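Local coordinates for protein glycosyl hyrolase, family 3 (Deinococcus radiodurans, PDB 3TEV) that probably hydrolyses O-glycosidic bonds, as a member of glycosyl hydrolase family 3 built on a TIM-barrel domain, at residues His74-Ile79 and Ile126-Thr131; Pro96-Leu101 and Arg148-Asp153; Ala177-Gly182 and Ala221-His226; Gly254-Ile259 and Arg321-Ala326. All coordinates share one frame; numbering follows the deposited sequence.

Contact 1: residues His74-Ile79 and Ile126-Thr131; sequences HALIAI and INWNFT
The side-chain amide of Asn127 bonds to the neighbouring strand as if it were a piece of backbone: OD1 accepts from Ile77 N at 2.8 Å, while ND2 donates to Ala75 O at 3.0 Å. Its CG sits between the backbone N and the carbonyl carbon (chi1 62°), which brings the amide alongside the backbone of Ala75-Ile77, and both bonds lie in the carbonyl planes of their acceptors. ND2 also donates to Phe331 O, so this buried amide ties the segment just after helix 314-330 to the sheet. An alanine in place of Asn127 would probably leave Ile77 N and Ala75 O without these mates and weaken the start of the pairing. Short parallel pairing follows between strands 76-79 and 128-129 of the TIM barrel, at Ala78-Trp128 and Ile79-Asn129. Ile77 O is shared by two N-H groups, Asn127 N and, weakly, Trp128 N; Ile79 N then donates to Trp128 O, and Phe130 N to Ile79 O at 3.2 Å. Beside Trp128, Ala78 CB rests over the five-membered ring, 3.7 Å from its centroid and 26° off the normal, a CH-pi contact. Leu76 CD2 approaches the edge of the same indole, and Phe130 CE2 touches Ala78 CB. Ile79 points to the other side of the sheet, where its CG2 meets Ile126 CG2 at 3.9 Å, the side chains crossing at about a right angle beside Leu121.

Contact 2: residues Pro96-Leu101 and Arg148-Asp153; sequences PSAMSL and RAYGSD
Ala98, in the first turn of helix 98-104, packs against Tyr150 in the loop that runs from barrel strand 128-129 to helix 154-169, joining two peripheral elements of the TIM-barrel domain. The apolar part is a CH-pi contact: Ala98 CB stands over one face of the phenol ring, 3.6 Å from its centroid and 15° off the normal. With CG anti to the carbonyl carbon, the ring is laid alongside the helix start, and Leu101 CD1 comes to its edge, 4.2 Å from Tyr150 CE1. The Tyr150 side chain also touches Thr110 of helix 107-124 and both His160 and Ala164 of helix 154-169. A serine in place of Tyr150 would probably open a gap against Ala98 CB and leave Leu101 without its aromatic neighbour. Ala98 CB packs on the carbonyl of Arg148 as well. Polar groups meet without a hydrogen bond between the segments: Met99 N and Ala149 O are 3.1 Å apart, but at a poor angle. Ala98 O receives a CA-H...O contact from Tyr150 CA at 3.3 Å, with 166° at the hydrogen. Within residues 96-101, Ser97 is the N-cap. Its OG accepts from Ser100 N at 3.0 Å in a nearly straight bond, 169° at the hydrogen.

Contact 3: residues Ala177-Gly182 and Ala221-His226; sequences AKHFPG and AIMTAH
Neighbouring parallel strands 174-180 and 221-224 of the TIM barrel meet here across a beta bulge, where their register slips by one residue between the Ala177-Ile222 and Phe180-Thr224 pairs. Before the slip, Ala177 N donates to Ala221 O, and Met223 N to Ala177 O at 2.8 Å, almost straight at 176°. The chain then turns a corner at His179, with cis peptide bonds before both His179 and Pro181. Pairing resumes as Phe180 N donates to Met223 O and Ala225 N to Phe180 O at 2.7 Å. Phe180 and Ile222 point to one side of the sheet, where Ile222 CG2 presses on Phe180 CB at 3.4 Å; the Phe180 ring extends away toward helix 242-252 and stacks edge-to-face with Phe212. Lys178 and the selenomethionine at Met223 lie side by side, pointing the same way, with their CB atoms 3.9 Å apart. Lys178 NZ reaches on to bond Phe130 O, and His179 ND1 is hydrogen-bonded to Asp135 OD2. Lys178 CB covers one face of the His179 imidazole, while the selenium of Met223 approaches that ring obliquely, 4.1 Å from His179 CD2.

Contact 4: residues Gly254-Ile259 and Arg321-Ala326; sequences GYDGVI and RERLRA
Arg323 reaches out from helix 314-330 and grips Asp256 side-on, with NE and NH2 both donating to the single oxygen Asp256 OD1, at 3.1 and 3.0 Å. That oxygen lies in the guanidinium plane, but the carboxylate itself is turned 87° against it: NE meets OD1 from above the carboxylate plane, whereas NH2 comes nearly along its C-O axis. The extended run from CG to NE carries the arginine past the backbone of the loop, where its CD touches Gly257 O at 3.4 Å. NH1 is engaged in a second salt bridge, with Asp288, so Arg323 is paired with two acidic residues, which would probably limit the rotation of its guanidinium. Asp288 OD2 also accepts from Ile259 N. In the TIM barrel this places helix 314-330 against the loop that enters strand 258-261. Val258, the first residue of that strand, packs on the helix with both methyls. With CG1 anti to the backbone N (chi1 166°), that branch meets Leu324 CD2 at 3.8 Å, and the two side chains cross at about a right angle. The other branch, CG2, is nearest to Arg323 O, 3.6 Å away, against the helix backbone.

Contacts 1, 3 and 4 all reach the same eight-stranded parallel sheet. Contacts 1 and 3 have centres about 16 Å apart and touch where Phe130 CE1 packs on Met223 CE at 4.0 Å. Contacts 3 and 4 are joined by a backbone pair instead, Ile222 N with Val258 O at 2.8 Å. Contact 4 returns to contact 1 across the barrel interior, where Trp128 CH2 packs on Val258 CG1. Contact 2 is peripheral, its centre about 22 Å from that of contact 1, but Arg148 NH1 comes within 4.0 Å of His179 CE1 in contact 3. TIM-barrel active sites lie at the C-terminal strand ends, so His179-Gly182 probably faces that side, whereas contact 4 sits at the start of strand 258-261, the opposite end.

Contact 1: residues His74-Ile79 and Ile126-Thr131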
loop_
_atom_site.group_PDB
_atom_site.type_symbol
_atom_site.label_atom_id
_atom_site.label_comp_id
_atom_site.label_asym_id
_atom_site.label_seq_id
_atom_site.Cartn_x
_atom_site.Cartn_y
_atom_site.Cartn_z
ATOM N N HIS A 74 -3.213 17.460 3.570
ATOM C CA HIS A 74 -2.948 16.323 2.673
ATOM C C HIS A 74 -2.517 15.026 3.391
ATOM O O HIS A 74 -2.276 13.995 2.745
ATOM C CB HIS A 74 -1.901 16.721 1.621
ATOM C CG HIS A 74 -2.278 17.947 0.845
ATOM N ND1 HIS A 74 -3.494 18.073 0.203
ATOM C CD2 HIS A 74 -1.621 19.117 0.636
ATOM C CE1 HIS A 74 -3.561 19.252 -0.387
ATOM N NE2 HIS A 74 -2.437 19.904 -0.142
ATOM N N ALA A 75 -2.416 15.079 4.718
ATOM C CA ALA A 75 -1.960 13.945 5.521
ATOM C C ALA A 75 -2.593 12.614 5.092
ATOM O O ALA A 75 -3.822 12.492 5.030
ATOM C CB ALA A 75 -2.249 14.194 7.006
ATOM N N LEU A 76 -1.753 11.637 4.786
ATOM C CA LEU A 76 -2.197 10.244 4.712
ATOM C C LEU A 76 -1.648 9.511 5.942
ATOM O O LEU A 76 -0.424 9.402 6.131
ATOM C CB LEU A 76 -1.766 9.571 3.407
ATOM C CG LEU A 76 -2.406 10.185 2.145
ATOM C CD1 LEU A 76 -1.615 9.825 0.853
ATOM C CD2 LEU A 76 -3.913 9.844 1.999
ATOM N N ILE A 77 -2.566 9.074 6.799
ATOM C CA ILE A 77 -2.215 8.375 8.018
ATOM C C ILE A 77 -2.784 6.964 7.918
ATOM O O ILE A 77 -4.012 6.743 8.044
ATOM C CB ILE A 77 -2.692 9.121 9.297
ATOM C CG1 ILE A 77 -2.050 10.512 9.354
ATOM C CG2 ILE A 77 -2.260 8.335 10.548
ATOM C CD1 ILE A 77 -2.733 11.542 10.266
ATOM N N ALA A 78 -1.882 6.025 7.646
ATOM C CA ALA A 78 -2.239 4.657 7.349
ATOM C C ALA A 78 -1.955 3.778 8.550
ATOM O O ALA A 78 -1.111 4.104 9.387
ATOM C CB ALA A 78 -1.463 4.149 6.134
ATOM N N ILE A 79 -2.655 2.652 8.618
ATOM C CA ILE A 79 -2.352 1.643 9.603
ATOM C C ILE A 79 -2.329 0.288 8.907
ATOM O O ILE A 79 -3.058 0.055 7.945
ATOM C CB ILE A 79 -3.376 1.652 10.782
ATOM C CG1 ILE A 79 -2.944 0.666 11.888
ATOM C CG2 ILE A 79 -4.801 1.341 10.276
ATOM C CD1 ILE A 79 -3.567 0.946 13.261
ATOM N N ILE A 126 -7.451 8.119 11.508
ATOM C CA ILE A 126 -6.757 7.353 10.480
ATOM C C ILE A 126 -7.608 7.361 9.216
ATOM O O ILE A 126 -8.829 7.165 9.291
ATOM C CB ILE A 126 -6.494 5.898 10.957
ATOM C CG1 ILE A 126 -5.324 5.892 11.959
ATOM C CG2 ILE A 126 -6.159 4.984 9.774
ATOM C CD1 ILE A 126 -5.317 4.696 12.934
ATOM N N ASN A 127 -6.986 7.582 8.063
ATOM C CA ASN A 127 -7.740 7.650 6.815
ATOM C C ASN A 127 -7.326 6.619 5.756
ATOM O O ASN A 127 -7.759 6.690 4.606
ATOM C CB ASN A 127 -7.736 9.088 6.249
ATOM C CG ASN A 127 -6.324 9.603 5.902
ATOM O OD1 ASN A 127 -5.307 8.991 6.244
ATOM N ND2 ASN A 127 -6.272 10.730 5.206
ATOM N N TRP A 128 -6.505 5.651 6.153
ATOM C CA TRP A 128 -6.017 4.636 5.236
ATOM C C TRP A 128 -5.764 3.329 5.991
ATOM O O TRP A 128 -5.054 3.315 6.988
ATOM C CB TRP A 128 -4.763 5.153 4.534
ATOM C CG TRP A 128 -3.994 4.199 3.655
ATOM C CD1 TRP A 128 -3.722 2.866 3.900
ATOM C CD2 TRP A 128 -3.291 4.525 2.441
ATOM N NE1 TRP A 128 -2.918 2.347 2.889
ATOM C CE2 TRP A 128 -2.650 3.346 1.985
ATOM C CE3 TRP A 128 -3.140 5.691 1.700
ATOM C CZ2 TRP A 128 -1.895 3.307 0.800
ATOM C CZ3 TRP A 128 -2.378 5.646 0.526
ATOM C CH2 TRP A 128 -1.782 4.465 0.089
ATOM N N ASN A 129 -6.345 2.237 5.501
ATOM C CA ASN A 129 -6.128 0.904 6.060
ATOM C C ASN A 129 -5.650 -0.041 4.959
ATOM O O ASN A 129 -6.214 -0.057 3.856
ATOM C CB ASN A 129 -7.421 0.370 6.689
ATOM C CG ASN A 129 -7.193 -0.872 7.539
ATOM O OD1 ASN A 129 -6.056 -1.189 7.907
ATOM N ND2 ASN A 129 -8.274 -1.579 7.865
ATOM N N PHE A 130 -4.623 -0.829 5.244
ATOM C CA PHE A 130 -4.078 -1.765 4.250
ATOM C C PHE A 130 -4.853 -3.088 4.226
ATOM O O PHE A 130 -4.354 -4.113 4.703
ATOM C CB PHE A 130 -2.599 -2.034 4.522
ATOM C CG PHE A 130 -1.688 -0.949 4.059
ATOM C CD1 PHE A 130 -1.392 -0.801 2.704
ATOM C CD2 PHE A 130 -1.081 -0.097 4.973
ATOM C CE1 PHE A 130 -0.525 0.226 2.271
ATOM C CE2 PHE A 130 -0.206 0.918 4.561
ATOM C CZ PHE A 130 0.080 1.092 3.224
ATOM N N THR A 131 -6.099 -3.031 3.752
ATOM C CA THR A 131 -6.939 -4.196 3.409
ATOM C C THR A 131 -7.819 -3.732 2.246
ATOM O O THR A 131 -7.945 -2.525 2.023
ATOM C CB THR A 131 -7.907 -4.694 4.553
ATOM O OG1 THR A 131 -8.541 -3.573 5.194
ATOM C CG2 THR A 131 -7.202 -5.587 5.562
#

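Contact 2: residues Pro96-Leu101 and Arg148-Asp153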
loop_
_atom_site.group_PDB
_atom_site.type_symbol
_atom_site.label_atom_id
_atom_site.label_comp_id
_atom_site.label_asym_id
_atom_site.label_seq_id
_atom_site.Cartn_x
_atom_site.Cartn_y
_atom_site.Cartn_z
ATOM N N PRO A 96 -12.552 -10.598 13.226
ATOM C CA PRO A 96 -12.300 -11.990 12.825
ATOM C C PRO A 96 -11.438 -12.097 11.566
ATOM O O PRO A 96 -11.178 -11.088 10.918
ATOM C CB PRO A 96 -13.704 -12.527 12.544
ATOM C CG PRO A 96 -14.472 -11.340 12.075
ATOM C CD PRO A 96 -13.836 -10.106 12.687
ATOM N N SER A 97 -11.023 -13.316 11.219
ATOM C CA SER A 97 -10.129 -13.545 10.080
ATOM C C SER A 97 -10.837 -13.480 8.717
ATOM O O SER A 97 -12.059 -13.572 8.635
ATOM C CB SER A 97 -9.396 -14.880 10.231
ATOM O OG SER A 97 -10.178 -15.939 9.720
ATOM N N ALA A 98 -10.049 -13.325 7.654
ATOM C CA ALA A 98 -10.580 -13.285 6.290
ATOM C C ALA A 98 -11.064 -14.658 5.839
ATOM O O ALA A 98 -12.003 -14.761 5.060
ATOM C CB ALA A 98 -9.541 -12.741 5.321
HETATM N N MSE A 99 -10.409 -15.702 6.328
HETATM C CA MSE A 99 -10.786 -17.068 6.008
HETATM C C MSE A 99 -12.168 -17.358 6.597
HETATM O O MSE A 99 -13.037 -17.869 5.893
HETATM C CB MSE A 99 -9.743 -18.041 6.546
HETATM C CG MSE A 99 -9.487 -19.256 5.674
HETATM SE SE MSE A 99 -8.495 -20.616 6.681
HETATM C CE MSE A 99 -7.137 -21.054 5.341
ATOM N N SER A 100 -12.356 -16.999 7.870
ATOM C CA SER A 100 -13.643 -17.104 8.581
ATOM C C SER A 100 -14.794 -16.479 7.809
ATOM O O SER A 100 -15.814 -17.136 7.554
ATOM C CB SER A 100 -13.563 -16.403 9.937
ATOM O OG SER A 100 -12.816 -17.167 10.847
ATOM N N LEU A 101 -14.629 -15.199 7.480
ATOM C CA LEU A 101 -15.613 -14.460 6.711
ATOM C C LEU A 101 -15.840 -15.112 5.350
ATOM O O LEU A 101 -16.984 -15.335 4.961
ATOM C CB LEU A 101 -15.197 -12.994 6.541
ATOM C CG LEU A 101 -15.144 -12.131 7.808
ATOM C CD1 LEU A 101 -14.486 -10.749 7.530
ATOM C CD2 LEU A 101 -16.520 -11.988 8.465
ATOM N N ARG A 148 -5.256 -15.121 6.118
ATOM C CA ARG A 148 -5.440 -13.728 5.745
ATOM C C ARG A 148 -6.126 -13.535 4.386
ATOM O O ARG A 148 -6.517 -12.420 4.050
ATOM C CB ARG A 148 -4.095 -12.995 5.797
ATOM C CG ARG A 148 -3.341 -13.138 7.130
ATOM C CD ARG A 148 -1.893 -12.675 6.989
ATOM N NE ARG A 148 -1.826 -11.415 6.243
ATOM C CZ ARG A 148 -0.748 -10.925 5.632
ATOM N NH1 ARG A 148 -0.836 -9.768 4.983
ATOM N NH2 ARG A 148 0.408 -11.582 5.661
ATOM N N ALA A 149 -6.268 -14.612 3.612
ATOM C CA ALA A 149 -7.058 -14.583 2.371
ATOM C C ALA A 149 -8.511 -14.967 2.657
ATOM O O ALA A 149 -8.783 -15.659 3.632
ATOM C CB ALA A 149 -6.462 -15.507 1.323
ATOM N N TYR A 150 -9.431 -14.500 1.811
ATOM C CA TYR A 150 -10.860 -14.803 1.951
ATOM C C TYR A 150 -11.246 -16.168 1.382
ATOM O O TYR A 150 -12.326 -16.667 1.681
ATOM C CB TYR A 150 -11.725 -13.705 1.317
ATOM C CG TYR A 150 -11.662 -12.387 2.055
ATOM C CD1 TYR A 150 -12.403 -12.181 3.224
ATOM C CD2 TYR A 150 -10.854 -11.344 1.592
ATOM C CE1 TYR A 150 -12.341 -10.970 3.919
ATOM C CE2 TYR A 150 -10.778 -10.137 2.283
ATOM C CZ TYR A 150 -11.529 -9.955 3.444
ATOM O OH TYR A 150 -11.459 -8.754 4.128
ATOM N N GLY A 151 -10.372 -16.766 0.572
ATOM C CA GLY A 151 -10.661 -18.056 -0.068
ATOM C C GLY A 151 -9.569 -18.632 -0.970
ATOM O O GLY A 151 -8.431 -18.146 -0.981
ATOM N N SER A 152 -9.931 -19.677 -1.724
ATOM C CA SER A 152 -8.990 -20.423 -2.580
ATOM C C SER A 152 -9.279 -20.317 -4.092
ATOM O O SER A 152 -8.633 -20.982 -4.914
ATOM C CB SER A 152 -8.871 -21.896 -2.127
ATOM O OG SER A 152 -10.135 -22.544 -2.033
ATOM N N ASP A 153 -10.238 -19.460 -4.438
ATOM C CA ASP A 153 -10.581 -19.159 -5.823
ATOM C C ASP A 153 -10.885 -17.668 -5.961
ATOM O O ASP A 153 -11.241 -17.002 -4.979
ATOM C CB ASP A 153 -11.768 -20.022 -6.290
ATOM C CG ASP A 153 -13.034 -19.772 -5.479
ATOM O OD1 ASP A 153 -13.363 -20.598 -4.594
ATOM O OD2 ASP A 153 -13.704 -18.746 -5.726
#

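Contact 3: residues Ala177-Gly182 and Ala221-His226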
loop_
_atom_site.group_PDB
_atom_site.type_symbol
_atom_site.label_atom_id
_atom_site.label_comp_id
_atom_site.label_asym_id
_atom_site.label_seq_id
_atom_site.Cartn_x
_atom_site.Cartn_y
_atom_site.Cartn_z
ATOM N N ALA A 177 -5.941 -2.361 -1.522
ATOM C CA ALA A 177 -5.873 -3.765 -1.901
ATOM C C ALA A 177 -4.406 -4.224 -2.000
ATOM O O ALA A 177 -3.554 -3.488 -2.506
ATOM C CB ALA A 177 -6.576 -3.971 -3.227
ATOM N N LYS A 178 -4.114 -5.429 -1.518
ATOM C CA LYS A 178 -2.757 -5.969 -1.600
ATOM C C LYS A 178 -2.795 -7.497 -1.829
ATOM O O LYS A 178 -3.841 -8.105 -1.597
ATOM C CB LYS A 178 -1.991 -5.617 -0.333
ATOM C CG LYS A 178 -2.691 -6.034 0.927
ATOM C CD LYS A 178 -2.005 -5.486 2.176
ATOM C CE LYS A 178 -2.471 -6.288 3.387
ATOM N NZ LYS A 178 -2.062 -5.666 4.666
ATOM N N HIS A 179 -1.717 -8.122 -2.330
ATOM C CA HIS A 179 -0.496 -7.462 -2.854
ATOM C C HIS A 179 -0.394 -7.700 -4.350
ATOM O O HIS A 179 -0.087 -8.810 -4.791
ATOM C CB HIS A 179 0.762 -8.054 -2.230
ATOM C CG HIS A 179 0.711 -8.153 -0.747
ATOM N ND1 HIS A 179 -0.130 -9.029 -0.092
ATOM C CD2 HIS A 179 1.411 -7.500 0.217
ATOM C CE1 HIS A 179 0.049 -8.908 1.214
ATOM N NE2 HIS A 179 0.976 -7.984 1.428
ATOM N N PHE A 180 -0.625 -6.663 -5.126
ATOM C CA PHE A 180 -0.658 -6.790 -6.556
ATOM C C PHE A 180 0.727 -7.173 -7.114
ATOM O O PHE A 180 1.729 -6.591 -6.725
ATOM C CB PHE A 180 -1.136 -5.470 -7.136
ATOM C CG PHE A 180 -1.291 -5.488 -8.601
ATOM C CD1 PHE A 180 -2.456 -5.986 -9.178
ATOM C CD2 PHE A 180 -0.268 -5.021 -9.417
ATOM C CE1 PHE A 180 -2.596 -6.007 -10.548
ATOM C CE2 PHE A 180 -0.396 -5.050 -10.779
ATOM C CZ PHE A 180 -1.557 -5.544 -11.354
ATOM N N PRO A 181 0.783 -8.120 -8.062
ATOM C CA PRO A 181 -0.318 -8.786 -8.741
ATOM C C PRO A 181 -0.847 -10.095 -8.124
ATOM O O PRO A 181 -1.569 -10.816 -8.812
ATOM C CB PRO A 181 0.249 -9.063 -10.147
ATOM C CG PRO A 181 1.614 -8.540 -10.174
ATOM C CD PRO A 181 2.053 -8.324 -8.769
ATOM N N GLY A 182 -0.512 -10.396 -6.866
ATOM C CA GLY A 182 -1.090 -11.545 -6.150
ATOM C C GLY A 182 -0.032 -12.415 -5.506
ATOM O O GLY A 182 0.782 -13.029 -6.214
ATOM N N ALA A 221 -6.672 2.620 -3.933
ATOM C CA ALA A 221 -5.228 2.400 -3.764
ATOM C C ALA A 221 -4.888 0.921 -3.857
ATOM O O ALA A 221 -5.681 0.045 -3.428
ATOM C CB ALA A 221 -4.752 2.945 -2.445
ATOM N N ILE A 222 -3.718 0.647 -4.430
ATOM C CA ILE A 222 -3.220 -0.700 -4.585
ATOM C C ILE A 222 -1.774 -0.765 -4.103
ATOM O O ILE A 222 -0.983 0.092 -4.458
ATOM C CB ILE A 222 -3.242 -1.113 -6.053
ATOM C CG1 ILE A 222 -4.697 -1.225 -6.550
ATOM C CG2 ILE A 222 -2.512 -2.453 -6.229
ATOM C CD1 ILE A 222 -4.828 -1.713 -7.991
HETATM N N MSE A 223 -1.446 -1.780 -3.306
HETATM C CA MSE A 223 -0.090 -2.005 -2.854
HETATM C C MSE A 223 0.528 -3.133 -3.659
HETATM O O MSE A 223 -0.086 -4.211 -3.809
HETATM C CB MSE A 223 -0.051 -2.361 -1.388
HETATM C CG MSE A 223 1.373 -2.420 -0.820
HETATM SE SE MSE A 223 1.377 -3.463 0.783
HETATM C CE MSE A 223 2.470 -2.410 1.909
ATOM N N THR A 224 1.732 -2.888 -4.179
ATOM C CA THR A 224 2.398 -3.862 -5.030
ATOM C C THR A 224 3.283 -4.814 -4.251
ATOM O O THR A 224 3.811 -4.481 -3.200
ATOM C CB THR A 224 3.362 -3.188 -5.970
ATOM O OG1 THR A 224 4.467 -2.708 -5.180
ATOM C CG2 THR A 224 2.703 -2.050 -6.660
ATOM N N ALA A 225 3.532 -5.950 -4.859
ATOM C CA ALA A 225 4.293 -7.047 -4.303
ATOM C C ALA A 225 5.720 -7.108 -4.873
ATOM O O ALA A 225 5.900 -6.979 -6.076
ATOM C CB ALA A 225 3.548 -8.323 -4.709
ATOM N N HIS A 226 6.714 -7.367 -4.025
ATOM C CA HIS A 226 8.080 -7.629 -4.484
ATOM C C HIS A 226 8.177 -9.049 -5.068
ATOM O O HIS A 226 8.931 -9.868 -4.575
ATOM C CB HIS A 226 9.095 -7.505 -3.337
ATOM C CG HIS A 226 9.061 -6.202 -2.606
ATOM N ND1 HIS A 226 8.937 -4.980 -3.245
ATOM C CD2 HIS A 226 9.177 -5.926 -1.283
ATOM C CE1 HIS A 226 8.950 -4.016 -2.342
ATOM N NE2 HIS A 226 9.100 -4.562 -1.146
#

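Contact 4: residues Gly254-Ile259 and Arg321-Ala326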
loop_
_atom_site.group_PDB
_atom_site.type_symbol
_atom_site.label_atom_id
_atom_site.label_comp_id
_atom_site.label_asym_id
_atom_site.label_seq_id
_atom_site.Cartn_x
_atom_site.Cartn_y
_atom_site.Cartn_z
ATOM N N GLY A 254 -6.280 0.889 -17.369
ATOM C CA GLY A 254 -6.778 2.256 -17.172
ATOM C C GLY A 254 -6.830 2.698 -15.713
ATOM O O GLY A 254 -7.528 3.649 -15.385
ATOM N N TYR A 255 -6.097 2.021 -14.829
ATOM C CA TYR A 255 -6.130 2.368 -13.394
ATOM C C TYR A 255 -5.595 3.766 -13.084
ATOM O O TYR A 255 -4.445 4.080 -13.414
ATOM C CB TYR A 255 -5.390 1.336 -12.549
ATOM C CG TYR A 255 -5.507 1.554 -11.044
ATOM C CD1 TYR A 255 -6.757 1.501 -10.401
ATOM C CD2 TYR A 255 -4.375 1.805 -10.262
ATOM C CE1 TYR A 255 -6.885 1.691 -9.021
ATOM C CE2 TYR A 255 -4.476 1.986 -8.860
ATOM C CZ TYR A 255 -5.744 1.924 -8.249
ATOM O OH TYR A 255 -5.874 2.103 -6.881
ATOM N N ASP A 256 -6.399 4.590 -12.417
ATOM C CA ASP A 256 -5.944 5.941 -12.056
ATOM C C ASP A 256 -5.854 6.179 -10.538
ATOM O O ASP A 256 -5.708 7.318 -10.100
ATOM C CB ASP A 256 -6.793 7.034 -12.743
ATOM C CG ASP A 256 -5.997 8.352 -12.997
ATOM O OD1 ASP A 256 -4.741 8.343 -13.172
ATOM O OD2 ASP A 256 -6.646 9.421 -13.022
ATOM N N GLY A 257 -5.905 5.117 -9.738
ATOM C CA GLY A 257 -5.749 5.280 -8.309
ATOM C C GLY A 257 -4.290 5.294 -7.875
ATOM O O GLY A 257 -3.390 5.304 -8.709
ATOM N N VAL A 258 -4.069 5.267 -6.558
ATOM C CA VAL A 258 -2.737 5.345 -5.967
ATOM C C VAL A 258 -2.047 3.979 -6.053
ATOM O O VAL A 258 -2.639 2.952 -5.693
ATOM C CB VAL A 258 -2.843 5.769 -4.491
ATOM C CG1 VAL A 258 -1.512 5.541 -3.708
ATOM C CG2 VAL A 258 -3.340 7.229 -4.387
ATOM N N ILE A 259 -0.809 3.957 -6.544
ATOM C CA ILE A 259 -0.000 2.751 -6.431
ATOM C C ILE A 259 1.071 2.986 -5.387
ATOM O O ILE A 259 1.822 3.958 -5.490
ATOM C CB ILE A 259 0.633 2.381 -7.754
ATOM C CG1 ILE A 259 -0.465 2.114 -8.792
ATOM C CG2 ILE A 259 1.582 1.184 -7.581
ATOM C CD1 ILE A 259 0.065 1.907 -10.216
ATOM N N ARG A 321 1.857 13.123 -7.051
ATOM C CA ARG A 321 1.423 13.844 -5.851
ATOM C C ARG A 321 -0.080 14.168 -5.857
ATOM O O ARG A 321 -0.738 14.078 -4.821
ATOM C CB ARG A 321 2.256 15.118 -5.614
ATOM C CG ARG A 321 1.943 15.779 -4.270
ATOM C CD ARG A 321 2.763 17.060 -4.012
ATOM N NE ARG A 321 2.387 18.092 -4.973
ATOM C CZ ARG A 321 2.948 19.294 -5.085
ATOM N NH1 ARG A 321 3.953 19.672 -4.288
ATOM N NH2 ARG A 321 2.479 20.134 -6.002
ATOM N N GLU A 322 -0.602 14.566 -7.019
ATOM C CA GLU A 322 -2.017 14.832 -7.172
ATOM C C GLU A 322 -2.905 13.604 -6.904
ATOM O O GLU A 322 -3.987 13.749 -6.357
ATOM C CB GLU A 322 -2.305 15.439 -8.555
ATOM C CG GLU A 322 -3.826 15.633 -8.906
ATOM C CD GLU A 322 -4.647 16.440 -7.845
ATOM O OE1 GLU A 322 -4.060 17.302 -7.125
ATOM O OE2 GLU A 322 -5.891 16.217 -7.750
ATOM N N ARG A 323 -2.465 12.408 -7.289
ATOM C CA ARG A 323 -3.190 11.192 -6.919
ATOM C C ARG A 323 -3.272 11.031 -5.398
ATOM O O ARG A 323 -4.325 10.645 -4.855
ATOM C CB ARG A 323 -2.541 9.953 -7.517
ATOM C CG ARG A 323 -2.772 9.845 -9.006
ATOM C CD ARG A 323 -2.447 8.445 -9.498
ATOM N NE ARG A 323 -2.530 8.369 -10.956
ATOM C CZ ARG A 323 -1.487 8.438 -11.779
ATOM N NH1 ARG A 323 -0.245 8.581 -11.306
ATOM N NH2 ARG A 323 -1.699 8.364 -13.084
ATOM N N LEU A 324 -2.172 11.362 -4.726
ATOM C CA LEU A 324 -2.096 11.257 -3.279
ATOM C C LEU A 324 -2.979 12.309 -2.637
ATOM O O LEU A 324 -3.643 12.066 -1.645
ATOM C CB LEU A 324 -0.656 11.439 -2.813
ATOM C CG LEU A 324 0.335 10.361 -3.278
ATOM C CD1 LEU A 324 1.784 10.650 -2.799
ATOM C CD2 LEU A 324 -0.120 8.988 -2.830
ATOM N N ARG A 325 -2.986 13.488 -3.236
ATOM C CA ARG A 325 -3.760 14.576 -2.726
ATOM C C ARG A 325 -5.252 14.359 -2.965
ATOM O O ARG A 325 -6.058 14.642 -2.088
ATOM C CB ARG A 325 -3.217 15.885 -3.284
ATOM C CG ARG A 325 -2.393 16.597 -2.222
ATOM C CD ARG A 325 -0.980 16.947 -2.530
ATOM N NE ARG A 325 -0.839 18.299 -2.982
ATOM C CZ ARG A 325 0.134 19.159 -2.638
ATOM N NH1 ARG A 325 1.089 18.866 -1.757
ATOM N NH2 ARG A 325 0.124 20.349 -3.174
ATOM N N ALA A 326 -5.607 13.790 -4.111
ATOM C CA ALA A 326 -7.004 13.504 -4.415
ATOM C C ALA A 326 -7.560 12.488 -3.419
ATOM O O ALA A 326 -8.700 12.624 -2.975
ATOM C CB ALA A 326 -7.180 13.023 -5.853
#